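M3DLH protein (Halieaceae bacterium, PDB 7JKA) probably hydrolyses ester or lactone bonds as a member of the dienelactone hydrolase family, with a suggested link to phosphotriester cleavage. Local coordinates at residues A[55-60]-A[215-220]; A[96-101]-A[131-136]; A[102-107]-A[138-143]. One frame throughout, in Å; residues are numbered along the deposited sequence. Where two conformers were deposited one is given.

Interaction 1: A[55-60]-A[215-220]; sequences NDHARE and FTDPAA
His57 sends its ring out with CG anti to the backbone N (chi1 174°), which carries NE2 across to the hydroxyl of Thr216. The first torsion of Thr216 in turn puts OG1 between its own backbone N and carbonyl carbon, facing the ring. His57 NE2 and Thr216 OG1 lie 3.0 Å apart and form a hydrogen bond. Either atom could be the donor, and the bond is well bent, at 136°. OG1 sits at the edge of the imidazole, near its plane, and the two side chains cross at about a right angle. Thr216 OG1 also hydrogen-bonds His155 NE2, so the hydroxyl has two histidine partners. The fold is the alpha/beta hydrolase fold. Helix 56-67 meets here the long loop that runs from strand 203-208 to helix 232-250. Asn55 is the N-cap of helix 56-67, and its OD1 accepts from Ala58 N at 3.2 Å. On the loop side, Asp217 packs obliquely against the imidazole, with OD1 3.6 Å from His57 CD2. The carboxylate and ring planes are 61° apart. Asp217 OD1 also accepts from Ala219 N at 3.1 Å, closing an Asx turn; the donor stands above the carboxylate plane. Phe131 meets the His57 ring edge-to-face.

Interaction 2: A[96-101]-A[131-136]; sequences GLFGDR and FCFGGT
Phe133 pushes the rim of its ring between Leu97 and Phe98, and both of these partners meet it at its edge. Its CG lies anti to the backbone N, which points the ring away from its own helix and toward helix 90-98. Phe133 CZ meets Leu97 CD1 at 3.6 Å, and the neighbouring CE2 of Phe133 is 3.8 Å from the same Leu97 CD1. This methyl lies at the ring edge, near the ring plane. Leu97 and Phe133 are both buried, and their side chains cross at about a right angle. Trp104 of helix 101-116 adds to this side, touching Leu97 and meeting the Phe133 ring nearly parallel. The segment 131-136 has the strand-turn-helix form of the nucleophile elbow of alpha/beta hydrolases. Cys132, at the turn, has the strained backbone angles of such an elbow (phi 54°, psi -126°) and is probably the nucleophile, as in dienelactone hydrolases. Phe133 follows it directly and begins helix 133-143. The looser side belongs to Phe98, which is partly exposed and meets Phe133 obliquely. Phe98 CE1 is 3.6 Å from Phe133 CE1 and lies in the plane of the Phe133 ring. The planes are 57° apart and the ring centres 5.9 Å apart. Trp104 also meets the Phe98 ring, with the planes steeply inclined. Beyond Phe98 the helix ends at the exposed Gly99, where the chain turns and Asp100 caps the next helix by accepting from Ala103 N.

Interaction 3: A[102-107]-A[138-143]; sequences AAWRAL and ALELAR
Arg105 grips Glu140 side-on, with two nitrogens on one oxygen. Arg105 NE and Arg105 NH2 each lie 2.9 Å from Glu140 OE1. OE1 is in the guanidinium plane, but both donors reach it from the same face of the carboxylate, well above its plane. Trp104 makes the second direct contact. Glu140 CG lies 3.5 Å from the centroid of the six-membered ring of Trp104, only 6° off the ring normal, which is a CH-pi contact. The first torsion of Glu140 (chi1 -72°) sets CG over the indole, and the bend at chi2 turns the carboxylate to the arginines. The segments belong to helices 101-116 and 133-143 of the alpha/beta hydrolase fold. The axes of segments 102-107 and 138-143 cross at -96° and come within 9.0 Å. Further out, Arg143 NH1 donates to Glu140 OE2 at 2.9 Å, and Arg101 NE also bonds OE1. The buried carboxylate is thus shared by three arginines, which would probably favour its charged form. A leucine in place of Arg105 would remove two donors from OE1 and would probably leave Asp165, the other salt-bridge partner of NH2, without this mate. Arg143 is itself held by Glu195 and by the carbonyl of Leu159. The indole is positioned by its NE1 bond to Thr137 OG1.

Interactions 2 and 3 are neighbours, with centres 8 Å apart. Both use helix 133-143, and their other segments come from helix 90-98 with the turn after it and from the next helix, 101-116. Along the chain their segments alternate. The Arg101-Glu140 pair joins them, as does packing of Trp104 on Thr136. Interaction 1 brackets both in sequence, starting before them and ending after them. Its centre is 18 Å from that of interaction 2 and 22 Å from that of interaction 3, which lies on the opposite side of the chain's centre. Interaction 2 includes the probable nucleophile elbow, whose strand-end Phe131 touches His57 and Thr216 of interaction 1 and whose helix 133-143 continues into interaction 3.

Interaction 1: A[55-60]-A[215-220]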
loop_
_atom_site.group_PDB
_atom_site.type_symbol
_atom_site.label_atom_id
_atom_site.label_comp_id
_atom_site.label_asym_id
_atom_site.label_seq_id
_atom_site.Cartn_x
_atom_site.Cartn_y
_atom_site.Cartn_z
ATOM N N ASN A 55 0.666 -4.153 11.415
ATOM C CA ASN A 55 1.603 -4.041 12.527
ATOM C C ASN A 55 1.828 -2.575 12.891
ATOM O O ASN A 55 1.229 -1.675 12.291
ATOM C CB ASN A 55 2.918 -4.743 12.174
ATOM C CG ASN A 55 3.533 -4.241 10.874
ATOM O OD1 ASN A 55 3.125 -3.210 10.317
ATOM N ND2 ASN A 55 4.542 -4.973 10.392
ATOM N N ASP A 56 2.744 -2.334 13.834
ATOM C CA ASP A 56 2.964 -0.976 14.328
ATOM C C ASP A 56 3.490 -0.064 13.241
ATOM O O ASP A 56 3.156 1.121 13.212
ATOM C CB ASP A 56 3.924 -0.986 15.507
ATOM C CG ASP A 56 3.246 -1.404 16.797
ATOM O OD1 ASP A 56 1.993 -1.482 16.795
ATOM O OD2 ASP A 56 3.952 -1.652 17.794
ATOM N N HIS A 57 4.303 -0.607 12.332
ATOM C CA HIS A 57 4.818 0.178 11.217
ATOM C C HIS A 57 3.675 0.748 10.384
ATOM O O HIS A 57 3.650 1.944 10.076
ATOM C CB HIS A 57 5.749 -0.706 10.381
ATOM C CG HIS A 57 6.237 -0.070 9.124
ATOM N ND1 HIS A 57 5.519 -0.107 7.951
ATOM C CD2 HIS A 57 7.384 0.591 8.846
ATOM C CE1 HIS A 57 6.198 0.519 7.004
ATOM N NE2 HIS A 57 7.332 0.951 7.521
ATOM N N ALA A 58 2.683 -0.081 10.052
ATOM C CA ALA A 58 1.573 0.408 9.235
ATOM C C ALA A 58 0.694 1.382 10.006
ATOM O O ALA A 58 0.195 2.366 9.434
ATOM C CB ALA A 58 0.742 -0.769 8.741
ATOM N N ARG A 59 0.455 1.102 11.286
ATOM C CA ARG A 59 -0.321 2.031 12.103
ATOM C C ARG A 59 0.336 3.402 12.147
ATOM O O ARG A 59 -0.346 4.435 12.081
ATOM C CB ARG A 59 -0.481 1.482 13.522
ATOM C CG ARG A 59 -1.247 0.164 13.634
ATOM C CD ARG A 59 -1.333 -0.252 15.110
ATOM N NE ARG A 59 -2.132 -1.455 15.251
ATOM C CZ ARG A 59 -1.636 -2.674 15.435
ATOM N NH1 ARG A 59 -0.325 -2.865 15.548
ATOM N NH2 ARG A 59 -2.465 -3.704 15.527
ATOM N N GLU A 60 1.662 3.431 12.289
ATOM C CA GLU A 60 2.368 4.703 12.341
ATOM C C GLU A 60 2.249 5.444 11.011
ATOM O O GLU A 60 2.095 6.666 10.995
ATOM C CB GLU A 60 3.829 4.468 12.721
ATOM C CG GLU A 60 4.712 5.691 12.583
ATOM C CD GLU A 60 4.363 6.819 13.531
ATOM O OE1 GLU A 60 3.556 6.617 14.469
ATOM O OE2 GLU A 60 4.926 7.924 13.329
ATOM N N PHE A 215 13.153 -0.282 3.277
ATOM C CA PHE A 215 13.893 0.922 3.631
ATOM C C PHE A 215 13.081 1.896 4.480
ATOM O O PHE A 215 13.671 2.803 5.067
ATOM C CB PHE A 215 14.430 1.619 2.369
ATOM C CG PHE A 215 13.379 2.053 1.396
ATOM C CD1 PHE A 215 12.557 3.162 1.660
ATOM C CD2 PHE A 215 13.284 1.433 0.167
ATOM C CE1 PHE A 215 11.631 3.581 0.692
ATOM C CE2 PHE A 215 12.356 1.827 -0.792
ATOM C CZ PHE A 215 11.517 2.905 -0.537
ATOM N N THR A 216 11.760 1.717 4.598
ATOM C CA THR A 216 10.965 2.602 5.445
ATOM C C THR A 216 10.866 2.133 6.891
ATOM O O THR A 216 10.282 2.848 7.716
ATOM C CB THR A 216 9.538 2.740 4.909
ATOM O OG1 THR A 216 8.905 1.447 4.956
ATOM C CG2 THR A 216 9.513 3.268 3.491
ATOM N N ASP A 217 11.422 0.976 7.240
ATOM C CA ASP A 217 11.189 0.416 8.566
ATOM C C ASP A 217 12.451 0.494 9.408
ATOM O O ASP A 217 13.417 -0.236 9.130
ATOM C CB ASP A 217 10.721 -1.036 8.463
ATOM C CG ASP A 217 10.266 -1.599 9.801
ATOM O OD1 ASP A 217 10.124 -0.817 10.767
ATOM O OD2 ASP A 217 10.060 -2.831 9.892
ATOM N N PRO A 218 12.484 1.344 10.453
ATOM C CA PRO A 218 13.637 1.367 11.367
ATOM C C PRO A 218 13.940 0.010 11.985
ATOM O O PRO A 218 15.072 -0.246 12.408
ATOM C CB PRO A 218 13.211 2.381 12.439
ATOM C CG PRO A 218 12.250 3.278 11.753
ATOM C CD PRO A 218 11.500 2.395 10.773
ATOM N N ALA A 219 12.937 -0.869 12.035
ATOM C CA ALA A 219 13.083 -2.205 12.598
ATOM C C ALA A 219 13.549 -3.232 11.572
ATOM O O ALA A 219 13.605 -4.425 11.892
ATOM C CB ALA A 219 11.762 -2.661 13.229
ATOM N N ALA A 220 13.887 -2.799 10.351
ATOM C CA ALA A 220 14.334 -3.739 9.328
ATOM C C ALA A 220 15.726 -4.273 9.627
ATOM O O ALA A 220 16.027 -5.427 9.301
ATOM C CB ALA A 220 14.320 -3.080 7.944
#

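Interaction 2: A[96-101]-A[131-136]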
loop_
_atom_site.group_PDB
_atom_site.type_symbol
_atom_site.label_atom_id
_atom_site.label_comp_id
_atom_site.label_asym_id
_atom_site.label_seq_id
_atom_site.Cartn_x
_atom_site.Cartn_y
_atom_site.Cartn_z
ATOM N N GLY A 96 0.067 -18.099 -1.701
ATOM C CA GLY A 96 -1.336 -18.441 -1.817
ATOM C C GLY A 96 -2.131 -17.312 -2.430
ATOM O O GLY A 96 -3.050 -17.537 -3.215
ATOM N N LEU A 97 -1.752 -16.076 -2.116
ATOM C CA LEU A 97 -2.427 -14.933 -2.713
ATOM C C LEU A 97 -1.984 -14.708 -4.157
ATOM O O LEU A 97 -2.825 -14.401 -5.004
ATOM C CB LEU A 97 -2.221 -13.691 -1.845
ATOM C CG LEU A 97 -2.936 -13.806 -0.484
ATOM C CD1 LEU A 97 -2.511 -12.657 0.413
ATOM C CD2 LEU A 97 -4.451 -13.775 -0.677
ATOM N N PHE A 98 -0.686 -14.902 -4.483
ATOM C CA PHE A 98 -0.269 -14.877 -5.888
ATOM C C PHE A 98 -1.101 -15.824 -6.741
ATOM O O PHE A 98 -1.391 -15.528 -7.907
ATOM C CB PHE A 98 1.207 -15.260 -6.042
ATOM C CG PHE A 98 2.189 -14.309 -5.389
ATOM C CD1 PHE A 98 1.906 -12.962 -5.218
ATOM C CD2 PHE A 98 3.428 -14.783 -4.977
ATOM C CE1 PHE A 98 2.856 -12.106 -4.629
ATOM C CE2 PHE A 98 4.358 -13.952 -4.379
ATOM C CZ PHE A 98 4.071 -12.611 -4.204
ATOM N N GLY A 99 -1.436 -17.005 -6.207
ATOM C CA GLY A 99 -2.149 -17.986 -6.989
ATOM C C GLY A 99 -3.653 -17.881 -6.909
ATOM O O GLY A 99 -4.360 -18.693 -7.513
ATOM N N ASP A 100 -4.172 -16.895 -6.168
ATOM C CA ASP A 100 -5.603 -16.677 -6.019
ATOM C C ASP A 100 -5.790 -15.156 -6.067
ATOM O O ASP A 100 -6.091 -14.483 -5.075
ATOM C CB ASP A 100 -6.139 -17.295 -4.725
ATOM C CG ASP A 100 -7.647 -17.275 -4.645
ATOM O OD1 ASP A 100 -8.291 -16.594 -5.472
ATOM O OD2 ASP A 100 -8.183 -17.953 -3.745
ATOM N N ARG A 101 -5.581 -14.597 -7.258
ATOM C CA ARG A 101 -5.639 -13.151 -7.417
ATOM C C ARG A 101 -7.026 -12.608 -7.072
ATOM O O ARG A 101 -7.138 -11.493 -6.557
ATOM C CB ARG A 101 -5.250 -12.755 -8.844
ATOM C CG ARG A 101 -3.917 -13.326 -9.346
ATOM C CD ARG A 101 -2.705 -12.655 -8.730
ATOM N NE ARG A 101 -2.350 -11.387 -9.365
ATOM C CZ ARG A 101 -1.572 -11.273 -10.440
ATOM N NH1 ARG A 101 -1.300 -10.075 -10.924
ATOM N NH2 ARG A 101 -1.078 -12.353 -11.049
ATOM N N PHE A 131 3.481 -1.145 1.569
ATOM C CA PHE A 131 4.873 -1.389 1.893
ATOM C C PHE A 131 5.146 -2.854 1.610
ATOM O O PHE A 131 4.408 -3.716 2.075
ATOM C CB PHE A 131 5.126 -1.034 3.365
ATOM C CG PHE A 131 4.816 0.385 3.666
ATOM C CD1 PHE A 131 3.521 0.792 3.942
ATOM C CD2 PHE A 131 5.819 1.338 3.549
ATOM C CE1 PHE A 131 3.234 2.135 4.164
ATOM C CE2 PHE A 131 5.555 2.689 3.769
ATOM C CZ PHE A 131 4.250 3.089 4.058
ATOM N N CYS A 132 6.190 -3.139 0.836
ATOM C CA CYS A 132 6.556 -4.526 0.461
ATOM C C CYS A 132 5.345 -5.208 -0.148
ATOM O O CYS A 132 4.750 -4.665 -1.090
ATOM C CB CYS A 132 7.108 -5.270 1.639
ATOM S SG CYS A 132 8.466 -4.508 2.185
ATOM N N PHE A 133 4.951 -6.374 0.362
ATOM C CA PHE A 133 3.795 -7.071 -0.195
ATOM C C PHE A 133 2.537 -6.211 -0.161
ATOM O O PHE A 133 1.686 -6.347 -1.041
ATOM C CB PHE A 133 3.562 -8.379 0.578
ATOM C CG PHE A 133 2.419 -9.196 0.047
ATOM C CD1 PHE A 133 2.562 -9.977 -1.096
ATOM C CD2 PHE A 133 1.196 -9.192 0.701
ATOM C CE1 PHE A 133 1.488 -10.746 -1.581
ATOM C CE2 PHE A 133 0.126 -9.963 0.231
ATOM C CZ PHE A 133 0.275 -10.730 -0.912
ATOM N N GLY A 134 2.424 -5.302 0.816
ATOM C CA GLY A 134 1.331 -4.329 0.803
ATOM C C GLY A 134 1.325 -3.430 -0.417
ATOM O O GLY A 134 0.254 -3.039 -0.906
ATOM N N GLY A 135 2.506 -3.083 -0.929
ATOM C CA GLY A 135 2.560 -2.311 -2.160
ATOM C C GLY A 135 2.101 -3.140 -3.340
ATOM O O GLY A 135 1.377 -2.648 -4.213
ATOM N N THR A 136 2.554 -4.394 -3.402
ATOM C CA THR A 136 2.070 -5.294 -4.434
ATOM C C THR A 136 0.549 -5.365 -4.370
ATOM O O THR A 136 -0.126 -5.346 -5.404
ATOM C CB THR A 136 2.691 -6.678 -4.232
ATOM O OG1 THR A 136 4.085 -6.551 -3.888
ATOM C CG2 THR A 136 2.497 -7.536 -5.482
#

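Interaction 3: A[102-107]-A[138-143]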
loop_
_atom_site.group_PDB
_atom_site.type_symbol
_atom_site.label_atom_id
_atom_site.label_comp_id
_atom_site.label_asym_id
_atom_site.label_seq_id
_atom_site.Cartn_x
_atom_site.Cartn_y
_atom_site.Cartn_z
ATOM N N ALA A 102 -8.080 -13.389 -7.323
ATOM C CA ALA A 102 -9.430 -12.956 -6.967
ATOM C C ALA A 102 -9.575 -12.772 -5.464
ATOM O O ALA A 102 -10.149 -11.775 -5.009
ATOM C CB ALA A 102 -10.463 -13.960 -7.483
ATOM N N ALA A 103 -9.052 -13.713 -4.674
ATOM C CA ALA A 103 -9.157 -13.583 -3.221
ATOM C C ALA A 103 -8.288 -12.440 -2.717
ATOM O O ALA A 103 -8.668 -11.708 -1.794
ATOM C CB ALA A 103 -8.757 -14.893 -2.542
ATOM N N TRP A 104 -7.112 -12.286 -3.322
ATOM C CA TRP A 104 -6.220 -11.197 -2.971
ATOM C C TRP A 104 -6.881 -9.861 -3.252
ATOM O O TRP A 104 -6.873 -8.966 -2.407
ATOM C CB TRP A 104 -4.941 -11.383 -3.776
ATOM C CG TRP A 104 -3.768 -10.525 -3.438
ATOM C CD1 TRP A 104 -3.620 -9.689 -2.391
ATOM C CD2 TRP A 104 -2.568 -10.446 -4.207
ATOM N NE1 TRP A 104 -2.380 -9.064 -2.458
ATOM C CE2 TRP A 104 -1.713 -9.543 -3.557
ATOM C CE3 TRP A 104 -2.135 -11.081 -5.373
ATOM C CZ2 TRP A 104 -0.440 -9.221 -4.061
ATOM C CZ3 TRP A 104 -0.873 -10.783 -5.865
ATOM C CH2 TRP A 104 -0.043 -9.872 -5.206
ATOM N N ARG A 105 -7.479 -9.726 -4.434
ATOM C CA ARG A 105 -8.123 -8.462 -4.775
ATOM C C ARG A 105 -9.359 -8.232 -3.927
ATOM O O ARG A 105 -9.664 -7.085 -3.602
ATOM C CB ARG A 105 -8.465 -8.440 -6.260
ATOM C CG ARG A 105 -7.197 -8.314 -7.096
ATOM C CD ARG A 105 -7.390 -8.658 -8.551
ATOM N NE ARG A 105 -6.091 -8.589 -9.231
ATOM C CZ ARG A 105 -5.919 -8.354 -10.526
ATOM N NH1 ARG A 105 -6.966 -8.126 -11.314
ATOM N NH2 ARG A 105 -4.676 -8.304 -11.022
ATOM N N ALA A 106 -10.035 -9.302 -3.507
ATOM C CA ALA A 106 -11.232 -9.138 -2.690
ATOM C C ALA A 106 -10.908 -8.580 -1.313
ATOM O O ALA A 106 -11.667 -7.750 -0.793
ATOM C CB ALA A 106 -11.953 -10.474 -2.561
ATOM N N LEU A 107 -9.824 -9.044 -0.681
ATOM C CA LEU A 107 -9.473 -8.476 0.618
ATOM C C LEU A 107 -8.980 -7.036 0.473
ATOM O O LEU A 107 -9.152 -6.225 1.390
ATOM C CB LEU A 107 -8.450 -9.364 1.345
ATOM C CG LEU A 107 -6.990 -9.463 0.905
ATOM C CD1 LEU A 107 -6.172 -8.279 1.389
ATOM C CD2 LEU A 107 -6.423 -10.820 1.419
ATOM N N ALA A 138 -1.526 -3.043 -3.182
ATOM C CA ALA A 138 -2.095 -1.799 -3.689
ATOM C C ALA A 138 -2.179 -1.798 -5.218
ATOM O O ALA A 138 -3.162 -1.310 -5.793
ATOM C CB ALA A 138 -1.281 -0.615 -3.160
ATOM N N LEU A 139 -1.156 -2.336 -5.892
ATOM C CA LEU A 139 -1.188 -2.419 -7.350
ATOM C C LEU A 139 -2.214 -3.436 -7.836
ATOM O O LEU A 139 -2.819 -3.239 -8.897
ATOM C CB LEU A 139 0.210 -2.747 -7.888
ATOM C CG LEU A 139 1.189 -1.563 -7.804
ATOM C CD1 LEU A 139 2.594 -2.018 -8.231
ATOM C CD2 LEU A 139 0.683 -0.408 -8.667
ATOM N N GLU A 140 -2.434 -4.530 -7.088
ATOM C CA GLU A 140 -3.521 -5.437 -7.447
ATOM C C GLU A 140 -4.868 -4.740 -7.357
ATOM O O GLU A 140 -5.743 -4.939 -8.208
ATOM C CB GLU A 140 -3.525 -6.668 -6.535
ATOM C CG GLU A 140 -2.382 -7.633 -6.818
ATOM C CD GLU A 140 -2.392 -8.144 -8.239
ATOM O OE1 GLU A 140 -3.268 -8.961 -8.587
ATOM O OE2 GLU A 140 -1.496 -7.741 -9.010
ATOM N N LEU A 141 -5.035 -3.887 -6.343
ATOM C CA LEU A 141 -6.277 -3.136 -6.200
ATOM C C LEU A 141 -6.457 -2.178 -7.365
ATOM O O LEU A 141 -7.544 -2.082 -7.937
ATOM C CB LEU A 141 -6.264 -2.359 -4.886
ATOM C CG LEU A 141 -7.507 -1.503 -4.571
ATOM C CD1 LEU A 141 -8.776 -2.365 -4.507
ATOM C CD2 LEU A 141 -7.275 -0.787 -3.230
ATOM N N ALA A 142 -5.383 -1.502 -7.774
ATOM C CA ALA A 142 -5.491 -0.645 -8.948
ATOM C C ALA A 142 -5.826 -1.442 -10.197
ATOM O O ALA A 142 -6.667 -1.023 -11.004
ATOM C CB ALA A 142 -4.182 0.120 -9.139
ATOM N N ARG A 143 -5.172 -2.595 -10.370
ATOM C CA ARG A 143 -5.403 -3.420 -11.557
ATOM C C ARG A 143 -6.837 -3.922 -11.621
ATOM O O ARG A 143 -7.374 -4.147 -12.720
ATOM C CB ARG A 143 -4.438 -4.602 -11.537
ATOM C CG ARG A 143 -3.016 -4.235 -11.949
ATOM C CD ARG A 143 -2.068 -5.403 -11.689
ATOM N NE ARG A 143 -0.767 -5.206 -12.332
ATOM C CZ ARG A 143 0.297 -5.963 -12.077
ATOM N NH1 ARG A 143 0.218 -6.957 -11.200
ATOM N NH2 ARG A 143 1.428 -5.758 -12.729
#